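PDB 4NOC: putative signal transduction protein with CBS domains from Kribbella flavida, which is of unknown function but, as a protein with a pair of CBS domains, probably senses a small ligand, perhaps an adenosine nucleotide, in signalling. Local coordinates for residues M9-D21 against L28-D41. Sequence-based numbering, arbitrary orientation.
Sequences MAEQFPVVGLDSD and LLASRRLPGLIVVD. With SO4 (sulfate ion), chain G.
Strands 15-17 and 36-40 are the parallel pair of a beta-alpha-beta unit in the first CBS domain, Val15 bridging to Ile38, Val16 to Val39 and Gly17 to Val40. Four backbone hydrogen bonds join them: Ile38 N to Pro14 O, Val16 N to Ile38 O, Val40 N to Val16 O and, at 2.8 Å, Leu18 N to Val40 O. Val16 thus gives its N-H and its carbonyl to the same neighbouring strand. Its side chain lies on the sheet face covered by helix 22-31, the crossover between the strands. With CG1 anti to the carbonyl carbon (chi1 -67°), that methyl sits 4.0 Å from Leu37 CD1 and 4.1 Å from Leu28 CD2, the Val16 and Leu28 side chains passing each other in opposite directions. Leu28 CD2 would probably face a gap if an alanine stood here, and Leu37 CD1 would lose both methyls that touch it, CG1 and CG2. Nearby, the CG corner of the Pro14 ring meets Leu34 CD1 at 3.4 Å, a tight fit. Val15 lies on the face shared with Ile38 and Val40; its CG1, anti to the backbone N (chi1 159°), reaches across to Val40 CG1 at 3.6 Å. Such a three-stranded sheet, completed by strand 46-51 antiparallel to strand 36-40, is the core of the CBS fold. Phe13 places CD2 4.0 Å from Ile38 CG1, while its side chain also touches Ala137 and Thr139 of strand 133-139, in the second CBS domain. A sulfate ion, probably from the crystallisation liquor, accepts a hydrogen bond of 2.6 Å at O1 from Phe13 N. Beyond the strand, the Leu18 side chain crosses that of Val39 at about a right angle, CD1 meeting CG1.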
loop_
_atom_site.group_PDB
_atom_site.type_symbol
_atom_site.label_atom_id
_atom_site.label_comp_id
_atom_site.label_asym_id
_atom_site.label_seq_id
_atom_site.Cartn_x
_atom_site.Cartn_y
_atom_site.Cartn_z
HETATM N N MSE A 9 10.477 -16.289 -1.350
HETATM C CA MSE A 9 10.238 -14.847 -1.482
HETATM C C MSE A 9 9.288 -14.309 -0.411
HETATM O O MSE A 9 9.427 -13.176 0.046
HETATM C CB MSE A 9 9.664 -14.514 -2.866
HETATM C CG MSE A 9 10.585 -14.863 -4.034
HETATM SE SE MSE A 9 9.623 -14.736 -5.710
HETATM C CE MSE A 9 9.357 -12.827 -5.748
ATOM N N ALA A 10 8.326 -15.133 -0.007
ATOM C CA ALA A 10 7.250 -14.670 0.861
ATOM C C ALA A 10 7.767 -14.285 2.232
ATOM O O ALA A 10 8.756 -14.837 2.717
ATOM C CB ALA A 10 6.187 -15.735 0.998
ATOM N N GLU A 11 7.077 -13.340 2.856
ATOM C CA GLU A 11 7.332 -12.990 4.242
ATOM C C GLU A 11 6.063 -13.193 5.055
ATOM O O GLU A 11 4.959 -13.188 4.502
ATOM C CB GLU A 11 7.813 -11.546 4.340
ATOM C CG GLU A 11 9.172 -11.369 3.706
ATOM C CD GLU A 11 9.556 -9.933 3.570
ATOM O OE1 GLU A 11 8.683 -9.143 3.164
ATOM O OE2 GLU A 11 10.720 -9.593 3.877
ATOM N N GLN A 12 6.226 -13.383 6.361
ATOM C CA GLN A 12 5.098 -13.585 7.252
ATOM C C GLN A 12 4.250 -12.327 7.249
ATOM O O GLN A 12 4.799 -11.229 7.298
ATOM C CB GLN A 12 5.593 -13.846 8.666
ATOM C CG GLN A 12 6.246 -15.203 8.846
ATOM C CD GLN A 12 5.257 -16.261 9.287
ATOM O OE1 GLN A 12 4.175 -16.392 8.712
ATOM N NE2 GLN A 12 5.614 -17.013 10.326
ATOM N N PHE A 13 2.930 -12.486 7.196
ATOM C CA PHE A 13 2.012 -11.355 7.101
ATOM C C PHE A 13 0.796 -11.691 7.962
ATOM O O PHE A 13 0.266 -12.794 7.874
ATOM C CB PHE A 13 1.577 -11.210 5.640
ATOM C CG PHE A 13 1.471 -9.788 5.155
ATOM C CD1 PHE A 13 2.570 -9.147 4.607
ATOM C CD2 PHE A 13 0.253 -9.114 5.193
ATOM C CE1 PHE A 13 2.470 -7.847 4.134
ATOM C CE2 PHE A 13 0.145 -7.809 4.723
ATOM C CZ PHE A 13 1.257 -7.174 4.192
ATOM N N PRO A 14 0.344 -10.759 8.811
ATOM C CA PRO A 14 -0.785 -11.164 9.661
ATOM C C PRO A 14 -2.099 -11.344 8.900
ATOM O O PRO A 14 -2.431 -10.634 7.934
ATOM C CB PRO A 14 -0.888 -10.049 10.698
ATOM C CG PRO A 14 -0.103 -8.932 10.154
ATOM C CD PRO A 14 0.906 -9.458 9.200
ATOM N N VAL A 15 -2.839 -12.335 9.370
ATOM C CA VAL A 15 -4.042 -12.818 8.729
ATOM C C VAL A 15 -5.166 -12.707 9.753
ATOM O O VAL A 15 -4.930 -12.900 10.956
ATOM C CB VAL A 15 -3.813 -14.298 8.316
ATOM C CG1 VAL A 15 -5.098 -15.031 8.109
ATOM C CG2 VAL A 15 -2.924 -14.369 7.068
ATOM N N VAL A 16 -6.372 -12.354 9.301
ATOM C CA VAL A 16 -7.549 -12.399 10.174
ATOM C C VAL A 16 -8.729 -13.055 9.465
ATOM O O VAL A 16 -8.825 -13.002 8.229
ATOM C CB VAL A 16 -8.011 -10.992 10.649
ATOM C CG1 VAL A 16 -6.985 -10.349 11.579
ATOM C CG2 VAL A 16 -8.329 -10.094 9.448
ATOM N N GLY A 17 -9.623 -13.665 10.244
ATOM C CA GLY A 17 -10.807 -14.297 9.690
ATOM C C GLY A 17 -11.896 -13.300 9.323
ATOM O O GLY A 17 -12.077 -12.269 9.977
ATOM N N LEU A 18 -12.611 -13.611 8.252
ATOM C CA LEU A 18 -13.768 -12.843 7.808
ATOM C C LEU A 18 -14.797 -12.618 8.933
ATOM O O LEU A 18 -15.391 -11.538 9.050
ATOM C CB LEU A 18 -14.403 -13.603 6.650
ATOM C CG LEU A 18 -15.239 -12.908 5.586
ATOM C CD1 LEU A 18 -14.638 -11.592 5.194
ATOM C CD2 LEU A 18 -15.345 -13.818 4.369
ATOM N N ASP A 19 -15.005 -13.625 9.771
ATOM C CA ASP A 19 -15.966 -13.481 10.858
ATOM C C ASP A 19 -15.339 -13.042 12.187
ATOM O O ASP A 19 -16.008 -13.010 13.207
ATOM C CB ASP A 19 -16.764 -14.773 11.035
ATOM C CG ASP A 19 -17.379 -15.251 9.732
ATOM O OD1 ASP A 19 -17.846 -14.390 8.948
ATOM O OD2 ASP A 19 -17.379 -16.483 9.486
ATOM N N SER A 20 -14.062 -12.690 12.174
ATOM C CA SER A 20 -13.416 -12.247 13.404
ATOM C C SER A 20 -13.737 -10.779 13.755
ATOM O O SER A 20 -14.242 -10.010 12.930
ATOM C CB SER A 20 -11.902 -12.507 13.361
ATOM O OG SER A 20 -11.281 -11.673 12.414
ATOM N N ASP A 21 -13.458 -10.415 14.997
ATOM C CA ASP A 21 -13.863 -9.134 15.552
ATOM C C ASP A 21 -13.215 -7.922 14.858
ATOM O O ASP A 21 -12.000 -7.854 14.711
ATOM C CB ASP A 21 -13.555 -9.128 17.051
ATOM C CG ASP A 21 -13.858 -7.798 17.706
ATOM O OD1 ASP A 21 -15.043 -7.534 18.001
ATOM O OD2 ASP A 21 -12.902 -7.020 17.934
ATOM N N LEU A 28 -4.778 -4.510 15.511
ATOM C CA LEU A 28 -3.626 -5.077 14.828
ATOM C C LEU A 28 -3.098 -4.117 13.757
ATOM O O LEU A 28 -1.881 -3.894 13.657
ATOM C CB LEU A 28 -4.004 -6.415 14.212
ATOM C CG LEU A 28 -2.968 -7.476 13.897
ATOM C CD1 LEU A 28 -1.979 -7.707 15.031
ATOM C CD2 LEU A 28 -3.750 -8.748 13.620
ATOM N N LEU A 29 -3.999 -3.555 12.954
ATOM C CA LEU A 29 -3.584 -2.619 11.915
ATOM C C LEU A 29 -2.804 -1.458 12.512
ATOM O O LEU A 29 -1.826 -0.982 11.932
ATOM C CB LEU A 29 -4.794 -2.072 11.167
ATOM C CG LEU A 29 -5.352 -3.010 10.111
ATOM C CD1 LEU A 29 -6.716 -2.534 9.671
ATOM C CD2 LEU A 29 -4.389 -3.068 8.928
ATOM N N ALA A 30 -3.238 -1.026 13.689
ATOM C CA ALA A 30 -2.681 0.146 14.323
ATOM C C ALA A 30 -1.322 -0.149 14.948
ATOM O O ALA A 30 -0.372 0.625 14.786
ATOM C CB ALA A 30 -3.648 0.669 15.362
ATOM N N SER A 31 -1.233 -1.268 15.664
ATOM C CA SER A 31 -0.036 -1.587 16.436
ATOM C C SER A 31 1.102 -2.024 15.541
ATOM O O SER A 31 2.188 -1.445 15.568
ATOM C CB SER A 31 -0.327 -2.675 17.474
ATOM O OG SER A 31 -1.030 -2.149 18.591
ATOM N N ARG A 32 0.842 -3.046 14.738
ATOM C CA ARG A 32 1.831 -3.544 13.796
ATOM C C ARG A 32 2.158 -2.512 12.703
ATOM O O ARG A 32 3.102 -2.699 11.930
ATOM C CB ARG A 32 1.353 -4.864 13.183
ATOM N N ARG A 33 1.381 -1.428 12.655
ATOM C CA ARG A 33 1.586 -0.347 11.691
ATOM C C ARG A 33 1.582 -0.864 10.253
ATOM O O ARG A 33 2.517 -0.639 9.486
ATOM C CB ARG A 33 2.866 0.435 12.005
ATOM C CG ARG A 33 2.762 1.309 13.256
ATOM C CD ARG A 33 1.670 2.376 13.110
ATOM N NE ARG A 33 1.894 3.199 11.929
ATOM C CZ ARG A 33 2.589 4.328 11.935
ATOM N NH1 ARG A 33 3.111 4.789 13.065
ATOM N NH2 ARG A 33 2.757 5.007 10.809
ATOM N N LEU A 34 0.496 -1.543 9.900
ATOM C CA LEU A 34 0.381 -2.217 8.615
ATOM C C LEU A 34 -0.497 -1.491 7.605
ATOM O O LEU A 34 -1.554 -0.947 7.954
ATOM C CB LEU A 34 -0.186 -3.612 8.823
ATOM C CG LEU A 34 0.689 -4.510 9.666
ATOM C CD1 LEU A 34 -0.202 -5.561 10.245
ATOM C CD2 LEU A 34 1.764 -5.112 8.788
ATOM N N PRO A 35 -0.074 -1.524 6.332
ATOM C CA PRO A 35 -0.890 -0.992 5.242
ATOM C C PRO A 35 -2.173 -1.815 5.118
ATOM O O PRO A 35 -3.209 -1.249 4.755
ATOM C CB PRO A 35 -0.003 -1.210 4.019
ATOM C CG PRO A 35 0.815 -2.417 4.375
ATOM C CD PRO A 35 1.096 -2.273 5.837
ATOM N N GLY A 36 -2.101 -3.117 5.429
ATOM C CA GLY A 36 -3.249 -4.006 5.317
ATOM C C GLY A 36 -3.146 -5.352 6.020
ATOM O O GLY A 36 -2.064 -5.812 6.385
ATOM N N LEU A 37 -4.298 -5.983 6.224
ATOM C CA LEU A 37 -4.363 -7.331 6.770
ATOM C C LEU A 37 -4.794 -8.274 5.657
ATOM O O LEU A 37 -5.604 -7.895 4.812
ATOM C CB LEU A 37 -5.388 -7.393 7.910
ATOM C CG LEU A 37 -5.086 -6.567 9.165
ATOM C CD1 LEU A 37 -6.219 -6.655 10.172
ATOM C CD2 LEU A 37 -3.762 -6.994 9.806
ATOM N N ILE A 38 -4.259 -9.492 5.640
ATOM C CA ILE A 38 -4.807 -10.518 4.755
ATOM C C ILE A 38 -6.038 -11.155 5.405
ATOM O O ILE A 38 -5.978 -11.654 6.527
ATOM C CB ILE A 38 -3.773 -11.587 4.372
ATOM C CG1 ILE A 38 -2.743 -10.985 3.406
ATOM C CG2 ILE A 38 -4.464 -12.788 3.728
ATOM C CD1 ILE A 38 -1.710 -11.968 2.943
ATOM N N VAL A 39 -7.162 -11.108 4.705
ATOM C CA VAL A 39 -8.393 -11.640 5.251
ATOM C C VAL A 39 -8.623 -13.026 4.668
ATOM O O VAL A 39 -8.528 -13.205 3.450
ATOM C CB VAL A 39 -9.576 -10.766 4.851
ATOM C CG1 VAL A 39 -10.873 -11.325 5.442
ATOM C CG2 VAL A 39 -9.340 -9.326 5.298
ATOM N N VAL A 40 -8.919 -14.003 5.517
ATOM C CA VAL A 40 -9.276 -15.320 5.016
ATOM C C VAL A 40 -10.695 -15.713 5.432
ATOM O O VAL A 40 -11.291 -15.082 6.315
ATOM C CB VAL A 40 -8.295 -16.377 5.497
ATOM C CG1 VAL A 40 -6.870 -15.948 5.149
ATOM C CG2 VAL A 40 -8.451 -16.587 7.002
ATOM N N ASP A 41 -11.241 -16.755 4.803
ATOM C CA ASP A 41 -12.542 -17.252 5.235
ATOM C C ASP A 41 -12.385 -18.298 6.337
ATOM O O ASP A 41 -11.258 -18.600 6.740
ATOM C CB ASP A 41 -13.383 -17.747 4.055
ATOM C CG ASP A 41 -12.843 -19.029 3.415
ATOM O OD1 ASP A 41 -11.989 -19.729 4.005
ATOM O OD2 ASP A 41 -13.313 -19.355 2.303
HETATM S S SO4 G . 1.322 -15.912 7.030
HETATM O O1 SO4 G . 2.437 -15.007 6.824
HETATM O O2 SO4 G . 1.756 -17.295 6.839
HETATM O O3 SO4 G . 0.808 -15.755 8.389
HETATM O O4 SO4 G . 0.297 -15.564 6.052
#